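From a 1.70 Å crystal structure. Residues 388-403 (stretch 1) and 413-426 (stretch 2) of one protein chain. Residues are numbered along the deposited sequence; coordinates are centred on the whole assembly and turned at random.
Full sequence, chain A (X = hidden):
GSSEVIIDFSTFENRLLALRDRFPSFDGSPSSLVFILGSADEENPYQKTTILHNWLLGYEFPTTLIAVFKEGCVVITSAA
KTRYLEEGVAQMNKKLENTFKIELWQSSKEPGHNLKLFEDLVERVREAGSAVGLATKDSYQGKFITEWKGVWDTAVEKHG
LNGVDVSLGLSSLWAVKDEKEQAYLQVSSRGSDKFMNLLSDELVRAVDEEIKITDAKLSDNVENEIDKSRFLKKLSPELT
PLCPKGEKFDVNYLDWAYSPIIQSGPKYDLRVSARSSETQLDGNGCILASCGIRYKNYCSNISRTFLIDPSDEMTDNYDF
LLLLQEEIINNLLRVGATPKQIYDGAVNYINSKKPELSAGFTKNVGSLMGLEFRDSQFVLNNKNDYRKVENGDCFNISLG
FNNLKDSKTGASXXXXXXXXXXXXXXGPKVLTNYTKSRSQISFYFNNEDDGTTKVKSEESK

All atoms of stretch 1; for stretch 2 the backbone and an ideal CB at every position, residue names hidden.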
# COMPACT_ATOMS: atom_id res chain seq x y z
N LYS A 388 17.41 0.66 0.34
CA LYS A 388 17.93 1.93 0.82
C LYS A 388 16.83 2.97 0.73
O LYS A 388 16.12 3.03 -0.28
CB LYS A 388 19.15 2.37 0.01
CG LYS A 388 20.41 1.57 0.37
CD LYS A 388 21.66 2.09 -0.31
CE LYS A 388 22.85 1.25 0.15
NZ LYS A 388 24.16 1.87 -0.19
N VAL A 389 16.64 3.75 1.80
CA VAL A 389 15.69 4.84 1.78
C VAL A 389 16.11 5.87 0.74
O VAL A 389 17.29 6.21 0.62
CB VAL A 389 15.59 5.50 3.16
CG1 VAL A 389 14.74 6.75 3.10
CG2 VAL A 389 14.99 4.52 4.18
N GLU A 390 15.15 6.36 -0.03
CA GLU A 390 15.41 7.41 -1.01
C GLU A 390 14.46 8.57 -0.76
O GLU A 390 13.35 8.37 -0.26
CB GLU A 390 15.20 6.92 -2.44
CG GLU A 390 16.13 5.82 -2.96
CD GLU A 390 15.60 5.24 -4.28
OE1 GLU A 390 16.01 5.75 -5.35
OE2 GLU A 390 14.74 4.33 -4.24
N ASN A 391 14.90 9.77 -1.13
CA ASN A 391 14.00 10.91 -1.17
C ASN A 391 12.79 10.56 -2.04
O ASN A 391 12.94 9.98 -3.12
CB ASN A 391 14.73 12.15 -1.70
CG ASN A 391 13.89 13.41 -1.61
OD1 ASN A 391 12.92 13.48 -0.85
ND2 ASN A 391 14.28 14.43 -2.38
N GLY A 392 11.60 10.89 -1.54
CA GLY A 392 10.35 10.58 -2.23
C GLY A 392 9.70 9.29 -1.79
O GLY A 392 8.55 9.01 -2.20
N ASP A 393 10.38 8.48 -0.99
CA ASP A 393 9.73 7.31 -0.42
C ASP A 393 8.69 7.72 0.61
O ASP A 393 8.86 8.71 1.32
CB ASP A 393 10.75 6.39 0.26
CG ASP A 393 11.60 5.62 -0.74
OD1 ASP A 393 11.33 5.68 -1.95
OD2 ASP A 393 12.58 4.98 -0.28
N CYS A 394 7.62 6.94 0.69
CA CYS A 394 6.59 7.13 1.69
C CYS A 394 6.53 5.88 2.55
O CYS A 394 6.46 4.77 2.02
CB CYS A 394 5.23 7.37 1.04
SG CYS A 394 3.90 7.74 2.21
N PHE A 395 6.53 6.06 3.88
CA PHE A 395 6.51 4.92 4.79
C PHE A 395 5.27 4.91 5.67
O PHE A 395 4.73 5.96 6.05
CB PHE A 395 7.77 4.90 5.69
CG PHE A 395 9.03 4.69 4.94
CD1 PHE A 395 9.50 3.39 4.72
CD2 PHE A 395 9.69 5.76 4.37
CE1 PHE A 395 10.65 3.19 3.98
CE2 PHE A 395 10.85 5.57 3.64
CZ PHE A 395 11.31 4.27 3.44
N ASN A 396 4.84 3.69 5.99
CA ASN A 396 4.00 3.40 7.14
C ASN A 396 4.95 3.09 8.29
O ASN A 396 5.56 2.02 8.31
CB ASN A 396 3.09 2.23 6.81
CG ASN A 396 2.31 1.72 8.00
OD1 ASN A 396 2.14 2.43 8.98
ND2 ASN A 396 1.80 0.49 7.89
N ILE A 397 5.13 4.03 9.21
CA ILE A 397 5.97 3.80 10.39
C ILE A 397 5.03 3.34 11.48
O ILE A 397 4.25 4.14 12.02
CB ILE A 397 6.74 5.07 10.79
CG1 ILE A 397 7.59 5.58 9.63
CG2 ILE A 397 7.60 4.82 12.02
CD1 ILE A 397 8.70 4.59 9.21
N SER A 398 5.07 2.04 11.79
CA SER A 398 4.08 1.42 12.67
C SER A 398 4.84 0.60 13.70
O SER A 398 5.61 -0.30 13.34
CB SER A 398 3.12 0.52 11.88
OG SER A 398 2.33 -0.28 12.77
N LEU A 399 4.63 0.90 14.97
CA LEU A 399 5.34 0.15 15.99
C LEU A 399 4.40 -0.25 17.11
O LEU A 399 3.40 0.41 17.38
CB LEU A 399 6.53 0.90 16.56
CG LEU A 399 6.48 2.41 16.71
CD1 LEU A 399 7.36 2.84 17.84
CD2 LEU A 399 6.98 3.03 15.43
N GLY A 400 4.75 -1.34 17.75
CA GLY A 400 3.85 -1.93 18.73
C GLY A 400 4.63 -2.69 19.76
O GLY A 400 5.76 -3.13 19.52
N PHE A 401 4.01 -2.81 20.94
CA PHE A 401 4.51 -3.66 22.02
C PHE A 401 3.34 -4.53 22.46
O PHE A 401 2.24 -4.01 22.68
CB PHE A 401 5.03 -2.82 23.19
CG PHE A 401 6.19 -1.93 22.83
CD1 PHE A 401 7.48 -2.42 22.88
CD2 PHE A 401 5.98 -0.61 22.44
CE1 PHE A 401 8.56 -1.61 22.53
CE2 PHE A 401 7.07 0.21 22.09
CZ PHE A 401 8.35 -0.30 22.14
N ASN A 402 3.56 -5.83 22.57
CA ASN A 402 2.47 -6.73 22.93
C ASN A 402 2.85 -7.51 24.19
O ASN A 402 4.00 -7.51 24.63
CB ASN A 402 2.12 -7.67 21.76
CG ASN A 402 0.69 -8.25 21.85
OD1 ASN A 402 -0.06 -7.99 22.80
ND2 ASN A 402 0.32 -9.03 20.85
N ASN A 403 1.84 -8.13 24.79
CA ASN A 403 2.06 -9.06 25.90
C ASN A 403 2.69 -8.36 27.10
O ASN A 403 3.60 -8.87 27.75
CB ASN A 403 2.92 -10.26 25.46
CG ASN A 403 2.26 -11.06 24.35
OD1 ASN A 403 1.23 -11.68 24.57
ND2 ASN A 403 2.85 -11.05 23.16
N UNK A 413 -2.09 -5.39 28.68
CA UNK A 413 -2.22 -4.28 27.76
C UNK A 413 -1.22 -4.41 26.62
O UNK A 413 -0.43 -5.35 26.55
CB UNK A 413 -2.03 -2.95 28.49
N UNK A 414 -1.33 -3.48 25.68
CA UNK A 414 -0.48 -3.45 24.50
C UNK A 414 -0.47 -2.00 24.05
O UNK A 414 -1.30 -1.20 24.48
CB UNK A 414 -0.97 -4.39 23.40
N UNK A 415 0.51 -1.67 23.22
CA UNK A 415 0.68 -0.30 22.76
C UNK A 415 0.94 -0.33 21.27
O UNK A 415 1.71 -1.16 20.79
CB UNK A 415 1.82 0.41 23.50
N UNK A 416 0.37 0.63 20.55
CA UNK A 416 0.64 0.67 19.12
C UNK A 416 0.45 2.08 18.60
O UNK A 416 -0.54 2.74 18.92
CB UNK A 416 -0.26 -0.31 18.36
N UNK A 417 1.39 2.53 17.78
CA UNK A 417 1.33 3.86 17.19
C UNK A 417 1.80 3.75 15.76
O UNK A 417 2.84 3.14 15.51
CB UNK A 417 2.17 4.87 17.97
N UNK A 418 1.07 4.36 14.82
CA UNK A 418 1.51 4.37 13.43
C UNK A 418 1.18 5.71 12.79
O UNK A 418 0.15 6.31 13.08
CB UNK A 418 0.86 3.23 12.65
N UNK A 419 2.06 6.16 11.89
CA UNK A 419 1.83 7.37 11.11
C UNK A 419 2.41 7.18 9.72
O UNK A 419 3.33 6.38 9.51
CB UNK A 419 2.44 8.59 11.79
N UNK A 420 1.87 7.94 8.77
CA UNK A 420 2.36 7.95 7.40
C UNK A 420 3.40 9.06 7.25
O UNK A 420 3.15 10.21 7.63
CB UNK A 420 1.21 8.14 6.41
N UNK A 421 4.58 8.71 6.74
CA UNK A 421 5.71 9.63 6.69
C UNK A 421 6.25 9.68 5.27
O UNK A 421 6.58 8.64 4.69
CB UNK A 421 6.81 9.21 7.67
N UNK A 422 6.37 10.88 4.72
CA UNK A 422 6.86 11.12 3.38
C UNK A 422 8.27 11.68 3.46
O UNK A 422 8.51 12.67 4.15
CB UNK A 422 5.93 12.07 2.62
N UNK A 423 9.21 11.07 2.74
CA UNK A 423 10.54 11.67 2.59
C UNK A 423 10.45 12.75 1.53
O UNK A 423 10.08 12.47 0.39
CB UNK A 423 11.59 10.62 2.22
N UNK A 424 10.81 13.98 1.90
CA UNK A 424 10.91 15.09 0.97
C UNK A 424 12.33 15.67 0.99
O UNK A 424 13.17 15.29 1.81
CB UNK A 424 9.88 16.17 1.31
N UNK A 425 12.58 16.61 0.07
CA UNK A 425 13.89 17.25 0.07
C UNK A 425 14.13 18.00 1.37
O UNK A 425 15.29 18.14 1.80
CB UNK A 425 14.02 18.20 -1.12
N UNK A 426 13.07 18.46 2.03
CA UNK A 426 13.17 19.09 3.33
C UNK A 426 13.23 18.15 4.49
O UNK A 426 13.27 18.58 5.65
CB UNK A 426 11.98 20.04 3.53

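Stretch 2 runs antiparallel to the strand of stretch 1, and from 415 to 422 the CB atoms alternate between the two faces of the sheet.

Position 413 points its CB away, with nothing of stretch 1 within 5.5 Å. Stretch 1 sets no demand. It is Tyr 413.

At 414 the ideal CB lies 3.3 Å from Phe 401 O and 3.8 Å from Asn 402 OD1. A small residue suits. It is Ala 414.

Position 415 shares a face with Phe 401, and its ideal CB is 4.4 Å from Phe 401 CD2. An apolar residue fits. It is Leu 415, whose CB meets the ring edge.

Position 416 lies across from Gly 400, which offers no side chain, with Ser 398 on the same face. Many residues fit, polar ones included. It is Gln 416. One water joins it to stretch 1, 2.8 Å from Gln 416 NE2, which donates, and 2.8 Å from Ser 398 OG.

Position 417 is on the face that carries Leu 399, but its ideal CB is 4.7 Å from Leu 399 O. An apolar residue would suit, though others could be fitted. It is Leu 417. Its backbone pairs both ways with Leu 399, as that of Leu 415 does with Phe 401.

At 418 the ideal CB is 3.6 Å from both Ser 398 CB and Ile 397 O. The strands are close here, with CA of 418 4.0 Å from Ser 398 CA. A small residue suits. It is Ala 418.

Position 419 sits beside Ile 397, but its CB is 4.8 Å from Ile 397 O, so the choice is loose. It is Asp 419; its carboxylate is bonded elsewhere in the structure.

Position 420 has Cys 394 SG 5.0 Å from its ideal CB. A small or branched residue would suit. It is Thr 420, with CG2 3.6 Å from Cys 394 SG.

At 421 Ile 397 CG1 is 4.2 Å from the ideal CB, favouring an aliphatic residue. It is Val 421; CG2 lies 3.8 Å from Ile 397 CG1.

Position 422 has the carbonyl of Gly 392 within side-chain reach. A donor would suit. It is Gln 422, giving a weak hydrogen bond from NE2 to Gly 392 O, 3.0 Å.

Position 423 points toward Val 389 and the Phe 395 ring, a pocket for a large aliphatic. It is Leu 423: CG is 3.9 Å from Val 389 CG1, CD2 3.5 Å from Phe 395 CE2.

Position 424 points away, 425 sideways near Asn 391, and 426 is out of reach; little is demanded. They are Thr 424, Ser 425 and Gly 426.

Stretch 2 (413-426) YALQLADTVQLTSG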
# COMPACT_ATOMS: atom_id res chain seq x y z
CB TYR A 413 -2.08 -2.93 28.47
CG TYR A 413 -0.72 -2.57 29.03
CD1 TYR A 413 -0.32 -3.03 30.28
CD2 TYR A 413 0.11 -1.68 28.35
CE1 TYR A 413 0.93 -2.65 30.82
CE2 TYR A 413 1.34 -1.30 28.86
CZ TYR A 413 1.74 -1.78 30.09
OH TYR A 413 2.96 -1.38 30.59
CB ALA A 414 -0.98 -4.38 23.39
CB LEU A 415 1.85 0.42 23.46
CG LEU A 415 1.75 0.49 24.98
CD1 LEU A 415 3.06 0.98 25.59
CD2 LEU A 415 0.59 1.40 25.40
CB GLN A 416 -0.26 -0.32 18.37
CG GLN A 416 0.04 -0.38 16.89
CD GLN A 416 -0.64 -1.55 16.24
OE1 GLN A 416 -1.88 -1.67 16.28
NE2 GLN A 416 0.16 -2.43 15.66
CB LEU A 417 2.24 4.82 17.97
CG LEU A 417 2.19 6.30 17.63
CD1 LEU A 417 0.82 6.87 18.02
CD2 LEU A 417 3.32 7.04 18.34
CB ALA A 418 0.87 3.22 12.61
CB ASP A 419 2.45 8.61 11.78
CG ASP A 419 1.58 9.13 12.91
OD1 ASP A 419 0.51 9.68 12.62
OD2 ASP A 419 1.97 8.98 14.09
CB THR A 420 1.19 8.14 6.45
OG1 THR A 420 0.26 7.08 6.68
CG2 THR A 420 1.64 8.12 4.99
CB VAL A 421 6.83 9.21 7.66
CG1 VAL A 421 8.00 10.21 7.58
CG2 VAL A 421 6.31 9.07 9.10
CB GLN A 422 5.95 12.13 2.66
CG GLN A 422 6.47 12.55 1.31
CD GLN A 422 6.34 11.44 0.28
OE1 GLN A 422 5.26 10.89 0.08
NE2 GLN A 422 7.44 11.12 -0.38
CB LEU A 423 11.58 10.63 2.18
CG LEU A 423 12.32 9.84 3.25
CD1 LEU A 423 13.17 10.76 4.15
CD2 LEU A 423 11.32 9.06 4.07
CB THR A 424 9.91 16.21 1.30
OG1 THR A 424 10.38 16.93 2.44
CG2 THR A 424 8.56 15.61 1.63
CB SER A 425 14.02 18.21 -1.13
OG SER A 425 13.93 17.51 -2.36
O HOH W 1 4.84 4.97 14.36
O HOH W 2 2.86 -1.88 14.95
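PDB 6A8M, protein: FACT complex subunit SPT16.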